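Local coordinates for protein mannan endo-1,4-beta-mannosidase (Mytilus edulis, PDB 2C0H) that hydrolyses internal beta-1,4-mannosidic linkages in mannans, galactomannans and glucomannans, as an endo-acting glycoside hydrolase of family 5, at residues 23-28 with 61-66; 53-58 with 102-107. The protein carries 3 engineered substitutions. One frame throughout, in Å; residues are numbered along the deposited sequence.

Contact 1 of 2, residues 23-28 with 61-66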
loop_
_atom_site.group_PDB
_atom_site.type_symbol
_atom_site.label_atom_id
_atom_site.label_comp_id
_atom_site.label_asym_id
_atom_site.label_seq_id
_atom_site.Cartn_x
_atom_site.Cartn_y
_atom_site.Cartn_z
ATOM N N GLY A 23 12.012 -0.456 4.675
ATOM C CA GLY A 23 12.258 -1.416 3.612
ATOM C C GLY A 23 12.061 -0.860 2.238
ATOM O O GLY A 23 12.372 0.295 1.986
ATOM N N ALA A 24 11.510 -1.695 1.361
ATOM C CA ALA A 24 11.428 -1.365 -0.037
ATOM C C ALA A 24 10.241 -1.986 -0.718
ATOM O O ALA A 24 9.709 -3.002 -0.268
ATOM C CB ALA A 24 12.691 -1.806 -0.733
ATOM N N ASN A 25 9.857 -1.372 -1.818
ATOM C CA ASN A 25 8.955 -1.970 -2.788
ATOM C C ASN A 25 9.734 -2.945 -3.643
ATOM O O ASN A 25 10.805 -2.608 -4.119
ATOM C CB ASN A 25 8.380 -0.880 -3.709
ATOM C CG ASN A 25 7.369 -0.003 -3.040
ATOM O OD1 ASN A 25 6.169 -0.252 -3.164
ATOM N ND2 ASN A 25 7.827 1.062 -2.376
ATOM N N GLN A 26 9.181 -4.132 -3.882
ATOM C CA GLN A 26 9.806 -5.058 -4.844
ATOM C C GLN A 26 9.774 -4.390 -6.234
ATOM O O GLN A 26 10.823 -4.285 -6.873
ATOM C CB GLN A 26 9.164 -6.456 -4.803
ATOM C CG GLN A 26 9.925 -7.553 -5.584
ATOM C CD GLN A 26 11.144 -8.135 -4.853
ATOM O OE1 GLN A 26 11.106 -8.418 -3.658
ATOM N NE2 GLN A 26 12.228 -8.340 -5.586
ATOM N N ALA A 27 8.653 -3.901 -6.761
ATOM C CA ALA A 27 7.274 -4.210 -6.371
ATOM C C ALA A 27 6.798 -5.464 -7.128
ATOM O O ALA A 27 5.692 -5.957 -6.884
ATOM C CB ALA A 27 6.384 -3.038 -6.706
ATOM N N TRP A 28 7.613 -5.970 -8.058
ATOM C CA TRP A 28 7.334 -7.184 -8.824
ATOM C C TRP A 28 8.639 -7.824 -9.310
ATOM O O TRP A 28 9.709 -7.213 -9.230
ATOM C CB TRP A 28 6.450 -6.851 -10.047
ATOM C CG TRP A 28 7.024 -5.789 -10.940
ATOM C CD1 TRP A 28 7.988 -5.970 -11.891
ATOM C CD2 TRP A 28 6.694 -4.393 -10.973
ATOM N NE1 TRP A 28 8.294 -4.782 -12.488
ATOM C CE2 TRP A 28 7.516 -3.792 -11.952
ATOM C CE3 TRP A 28 5.785 -3.584 -10.273
ATOM C CZ2 TRP A 28 7.446 -2.437 -12.249
ATOM C CZ3 TRP A 28 5.727 -2.247 -10.556
ATOM C CH2 TRP A 28 6.543 -1.680 -11.541
ATOM N N SER A 61 10.703 -5.060 5.988
ATOM C CA SER A 61 9.440 -5.180 5.254
ATOM C C SER A 61 9.576 -4.941 3.765
ATOM O O SER A 61 10.425 -4.162 3.322
ATOM C CB SER A 61 8.370 -4.256 5.840
ATOM O OG SER A 61 8.860 -2.962 6.101
ATOM N N VAL A 62 8.707 -5.603 3.004
ATOM C CA VAL A 62 8.679 -5.520 1.542
ATOM C C VAL A 62 7.225 -5.332 1.108
ATOM O O VAL A 62 6.345 -6.029 1.634
ATOM C CB VAL A 62 9.253 -6.793 0.864
ATOM C CG1 VAL A 62 9.190 -6.692 -0.644
ATOM C CG2 VAL A 62 10.671 -7.044 1.286
ATOM N N ARG A 63 6.993 -4.416 0.167
ATOM C CA ARG A 63 5.698 -4.244 -0.509
ATOM C C ARG A 63 5.777 -4.921 -1.884
ATOM O O ARG A 63 6.690 -4.656 -2.684
ATOM C CB ARG A 63 5.349 -2.752 -0.625
ATOM C CG ARG A 63 4.072 -2.373 -1.383
ATOM C CD ARG A 63 3.780 -0.861 -1.191
ATOM N NE ARG A 63 2.557 -0.349 -1.838
ATOM C CZ ARG A 63 2.489 0.462 -2.890
ATOM N NH1 ARG A 63 3.579 0.900 -3.513
ATOM N NH2 ARG A 63 1.307 0.857 -3.341
ATOM N N VAL A 64 4.806 -5.781 -2.166
ATOM C CA VAL A 64 4.759 -6.509 -3.431
ATOM C C VAL A 64 3.370 -6.416 -4.053
ATOM O O VAL A 64 2.382 -6.455 -3.339
ATOM C CB VAL A 64 5.169 -7.979 -3.238
ATOM C CG1 VAL A 64 4.167 -8.744 -2.417
ATOM C CG2 VAL A 64 5.387 -8.673 -4.563
ATOM N N TRP A 65 3.301 -6.259 -5.370
ATOM C CA TRP A 65 2.020 -6.117 -6.085
ATOM C C TRP A 65 1.508 -7.480 -6.567
ATOM O O TRP A 65 2.271 -8.300 -7.094
ATOM C CB TRP A 65 2.164 -5.147 -7.264
ATOM C CG TRP A 65 2.455 -3.688 -6.905
ATOM C CD1 TRP A 65 2.781 -3.174 -5.669
ATOM C CD2 TRP A 65 2.473 -2.593 -7.806
ATOM N NE1 TRP A 65 2.983 -1.822 -5.763
ATOM C CE2 TRP A 65 2.820 -1.439 -7.069
ATOM C CE3 TRP A 65 2.243 -2.470 -9.183
ATOM C CZ2 TRP A 65 2.914 -0.171 -7.668
ATOM C CZ3 TRP A 65 2.337 -1.216 -9.772
ATOM C CH2 TRP A 65 2.671 -0.088 -9.015
ATOM N N LEU A 66 0.200 -7.710 -6.396
ATOM C CA LEU A 66 -0.421 -9.008 -6.623
ATOM C C LEU A 66 -1.260 -9.047 -7.930
ATOM O O LEU A 66 -0.737 -9.414 -8.983
ATOM C CB LEU A 66 -1.248 -9.412 -5.381
ATOM C CG LEU A 66 -1.739 -10.871 -5.339
ATOM C CD1 LEU A 66 -0.608 -11.857 -5.137
ATOM C CD2 LEU A 66 -2.739 -11.057 -4.215
#

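Contact 2 of 2, residues 53-58 with 102-107. Unlike the reference sequence in segment 53-58: Met54 (reference Ile).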
loop_
_atom_site.group_PDB
_atom_site.type_symbol
_atom_site.label_atom_id
_atom_site.label_comp_id
_atom_site.label_asym_id
_atom_site.label_seq_id
_atom_site.Cartn_x
_atom_site.Cartn_y
_atom_site.Cartn_z
ATOM N N ASP A 53 19.442 -9.732 0.917
ATOM C CA ASP A 53 20.033 -8.379 0.862
ATOM C C ASP A 53 19.442 -7.491 1.953
ATOM O O ASP A 53 20.159 -6.802 2.679
ATOM C CB ASP A 53 19.766 -7.701 -0.491
ATOM C CG ASP A 53 20.591 -8.267 -1.642
ATOM O OD1 ASP A 53 21.451 -9.145 -1.418
ATOM O OD2 ASP A 53 20.357 -7.814 -2.799
ATOM N N MET A 54 18.120 -7.498 2.057
ATOM C CA MET A 54 17.442 -6.628 3.001
ATOM C C MET A 54 17.727 -6.990 4.442
ATOM O O MET A 54 18.023 -6.104 5.234
ATOM C CB MET A 54 15.947 -6.590 2.729
ATOM C CG MET A 54 15.633 -5.809 1.482
ATOM S SD MET A 54 13.881 -5.762 1.152
ATOM C CE MET A 54 13.288 -5.166 2.745
ATOM N N GLN A 55 17.674 -8.274 4.783
ATOM C CA GLN A 55 17.978 -8.705 6.146
ATOM C C GLN A 55 19.368 -8.258 6.560
ATOM O O GLN A 55 19.553 -7.736 7.660
ATOM C CB GLN A 55 17.856 -10.223 6.330
ATOM C CG GLN A 55 18.163 -10.642 7.778
ATOM C CD GLN A 55 17.912 -12.098 8.079
ATOM O OE1 GLN A 55 18.125 -12.973 7.248
ATOM N NE2 GLN A 55 17.488 -12.369 9.309
ATOM N N SER A 56 20.336 -8.439 5.676
ATOM C CA SER A 56 21.695 -8.053 6.023
ATOM C C SER A 56 21.878 -6.524 6.178
ATOM O O SER A 56 22.808 -6.098 6.872
ATOM C CB SER A 56 22.690 -8.648 5.027
ATOM O OG SER A 56 22.557 -8.081 3.750
ATOM N N HIS A 57 21.022 -5.709 5.546
ATOM C CA HIS A 57 21.072 -4.235 5.678
ATOM C C HIS A 57 20.031 -3.635 6.626
ATOM O O HIS A 57 19.808 -2.436 6.633
ATOM C CB HIS A 57 20.951 -3.586 4.309
ATOM C CG HIS A 57 22.148 -3.813 3.451
ATOM N ND1 HIS A 57 22.350 -4.984 2.762
ATOM C CD2 HIS A 57 23.219 -3.024 3.188
ATOM C CE1 HIS A 57 23.501 -4.914 2.111
ATOM N NE2 HIS A 57 24.045 -3.736 2.354
ATOM N N GLY A 58 19.376 -4.474 7.407
ATOM C CA GLY A 58 18.465 -3.991 8.432
ATOM C C GLY A 58 17.042 -3.636 8.028
ATOM O O GLY A 58 16.336 -3.031 8.824
ATOM N N ARG A 102 11.931 -16.718 7.374
ATOM C CA ARG A 102 13.294 -17.202 7.622
ATOM C C ARG A 102 14.284 -16.034 7.693
ATOM O O ARG A 102 15.365 -16.178 8.303
ATOM C CB ARG A 102 13.724 -18.217 6.549
ATOM C CG ARG A 102 13.040 -19.579 6.667
ATOM C CD ARG A 102 13.657 -20.647 5.780
ATOM N NE ARG A 102 13.384 -20.458 4.361
ATOM C CZ ARG A 102 12.327 -20.940 3.705
ATOM N NH1 ARG A 102 11.394 -21.652 4.324
ATOM N NH2 ARG A 102 12.200 -20.692 2.411
ATOM N N HIS A 103 13.920 -14.897 7.089
ATOM C CA HIS A 103 14.740 -13.664 7.089
ATOM C C HIS A 103 14.195 -12.522 7.981
ATOM O O HIS A 103 14.653 -11.373 7.892
ATOM C CB HIS A 103 14.900 -13.152 5.652
ATOM C CG HIS A 103 15.707 -14.052 4.771
ATOM N ND1 HIS A 103 17.085 -14.005 4.728
ATOM C CD2 HIS A 103 15.337 -15.023 3.905
ATOM C CE1 HIS A 103 17.526 -14.902 3.863
ATOM N NE2 HIS A 103 16.486 -15.533 3.350
ATOM N N ASN A 104 13.207 -12.825 8.826
ATOM C CA ASN A 104 12.522 -11.843 9.677
ATOM C C ASN A 104 11.981 -10.596 8.949
ATOM O O ASN A 104 12.145 -9.470 9.419
ATOM C CB ASN A 104 13.421 -11.411 10.851
ATOM C CG ASN A 104 13.422 -12.407 11.986
ATOM O OD1 ASN A 104 12.376 -12.902 12.408
ATOM N ND2 ASN A 104 14.605 -12.689 12.512
ATOM N N ILE A 105 11.321 -10.809 7.815
ATOM C CA ILE A 105 10.762 -9.709 7.015
ATOM C C ILE A 105 9.245 -9.858 6.892
ATOM O O ILE A 105 8.765 -10.969 6.685
ATOM C CB ILE A 105 11.446 -9.674 5.639
ATOM C CG1 ILE A 105 12.885 -9.147 5.832
ATOM C CG2 ILE A 105 10.681 -8.817 4.678
ATOM C CD1 ILE A 105 13.738 -9.216 4.591
ATOM N N LEU A 106 8.529 -8.750 7.073
ATOM C CA LEU A 106 7.070 -8.683 6.886
ATOM C C LEU A 106 6.714 -8.298 5.457
ATOM O O LEU A 106 7.269 -7.346 4.891
ATOM C CB LEU A 106 6.463 -7.648 7.828
ATOM C CG LEU A 106 6.529 -7.931 9.322
ATOM C CD1 LEU A 106 6.156 -6.675 10.095
ATOM C CD2 LEU A 106 5.607 -9.102 9.716
ATOM N N ILE A 107 5.718 -8.980 4.902
ATOM C CA ILE A 107 5.264 -8.715 3.549
ATOM C C ILE A 107 3.922 -7.976 3.526
ATOM O O ILE A 107 2.978 -8.359 4.232
ATOM C CB ILE A 107 5.131 -10.062 2.748
ATOM C CG1 ILE A 107 6.439 -10.871 2.770
ATOM C CG2 ILE A 107 4.644 -9.843 1.329
ATOM C CD1 ILE A 107 7.664 -10.125 2.274
#

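Contact 1 of 2, residues 23-28 with 61-66
Gly23 to Asn25 run parallel to Ser61 to Arg63 as neighbouring strands of the TIM barrel, their short axes 8° apart, joined through helix 40-56 in a beta-alpha-beta unit. Arg63 N gives a 3.1 Å bond to Ala24 O, and Gln26 N a nearly straight one of 2.8 Å to Arg63 O. Beyond the cis peptide before Ala27, one more backbone bond follows, Trp65 N to Ala27 O at 2.8 Å.

Asn25 and Arg63 share a face of the sheet, their side chains side by side. The Arg63 chain is extended from CG to NE, and its NH1 donates to Asn25 OD1 at 2.9 Å. The acceptor lies near the guanidinium plane, while the amide stands roughly perpendicular to it. Thr322 O and Gly293 O fix Asn25 ND2. The same guanidinium reaches Glu294, the probable nucleophile, through NH1, and Asp159 and Asn162 through NH2. A leucine in place of this arginine would probably leave the carboxylates of Glu294 and Asp159 without their positive partner and the oxygens Asn25 OD1 and Asn162 OD1 without this donor.

Trp65, a substrate-binding residue by similarity, puts NE1 over a face of that guanidinium. Trp28 CZ3 meets Trp65 CZ3 at 3.6 Å, the ring planes 59° apart. Ala27 CB makes a CH-pi contact 3.7 Å from the centroid of the Trp65 five-membered ring, 10° off its normal.

Contact 2 of 2, residues 53-58 with 102-107
Gln55 reaches across to His103 in the TIM barrel, near the ends of two helices, each closed by a Schellman motif: one ends helix 40-56 with Gly58 as C-prime residue, the other ends helix 89-102 with Asn104 in that role, just before strand 106-113. Both C-prime residues have positive phi, and the bonds of the two motifs include Gly58 N to Gln55 O and Ile105 N to Ala100 O.

The polar link is a single hydrogen bond, His103 ND1 to Gln55 OE1, 2.9 Å long and bent to 140° at the hydrogen. Gln55 CG is anti to the backbone N (chi1 -179°) and the chain continues extended, which carries the amide over to His103. The two side chains cross at about a right angle, with ND1 lying above the amide plane of Gln55 rather than within it. The other ring nitrogen, NE2, is hydrogen-bonded to Glu48 of helix 40-56, so the histidine ring is held at both nitrogens by residues of that helix.

The apolar part is small and more deeply buried. From Ile105 the CB points toward the helix, and CD1 lies 4.1 Å from Gln55 N. Met54, which differs from the reference isoleucine, joins Ile105 in packing on Val62 of strand 61-68, and between the two residues the nearest approach is from Met54 CB to Ile105 CD1, at 3.9 Å.

Contact 1 lies in the barrel core, its centre about 9 Å from that of the chain, whereas contact 2 is partly buried and about 19 Å out. The buried surfaces, 472 and 224 Å², follow the same order. Helix 40-56 connects the strands of contact 1 and supplies one side of contact 2; strands 61-68 and 106-113 are sheet neighbours. The two meet directly: Val62 N lies 2.9 Å from Leu106 O, a probable hydrogen bond, and Met54 SD packs on Val62 CG2. Contact 1 joins backbone bonds between parallel strands with a buried arginine and two tryptophans near the probable catalytic residues, while contact 2, away from them, relies on an amide, an imidazole and aliphatic packing.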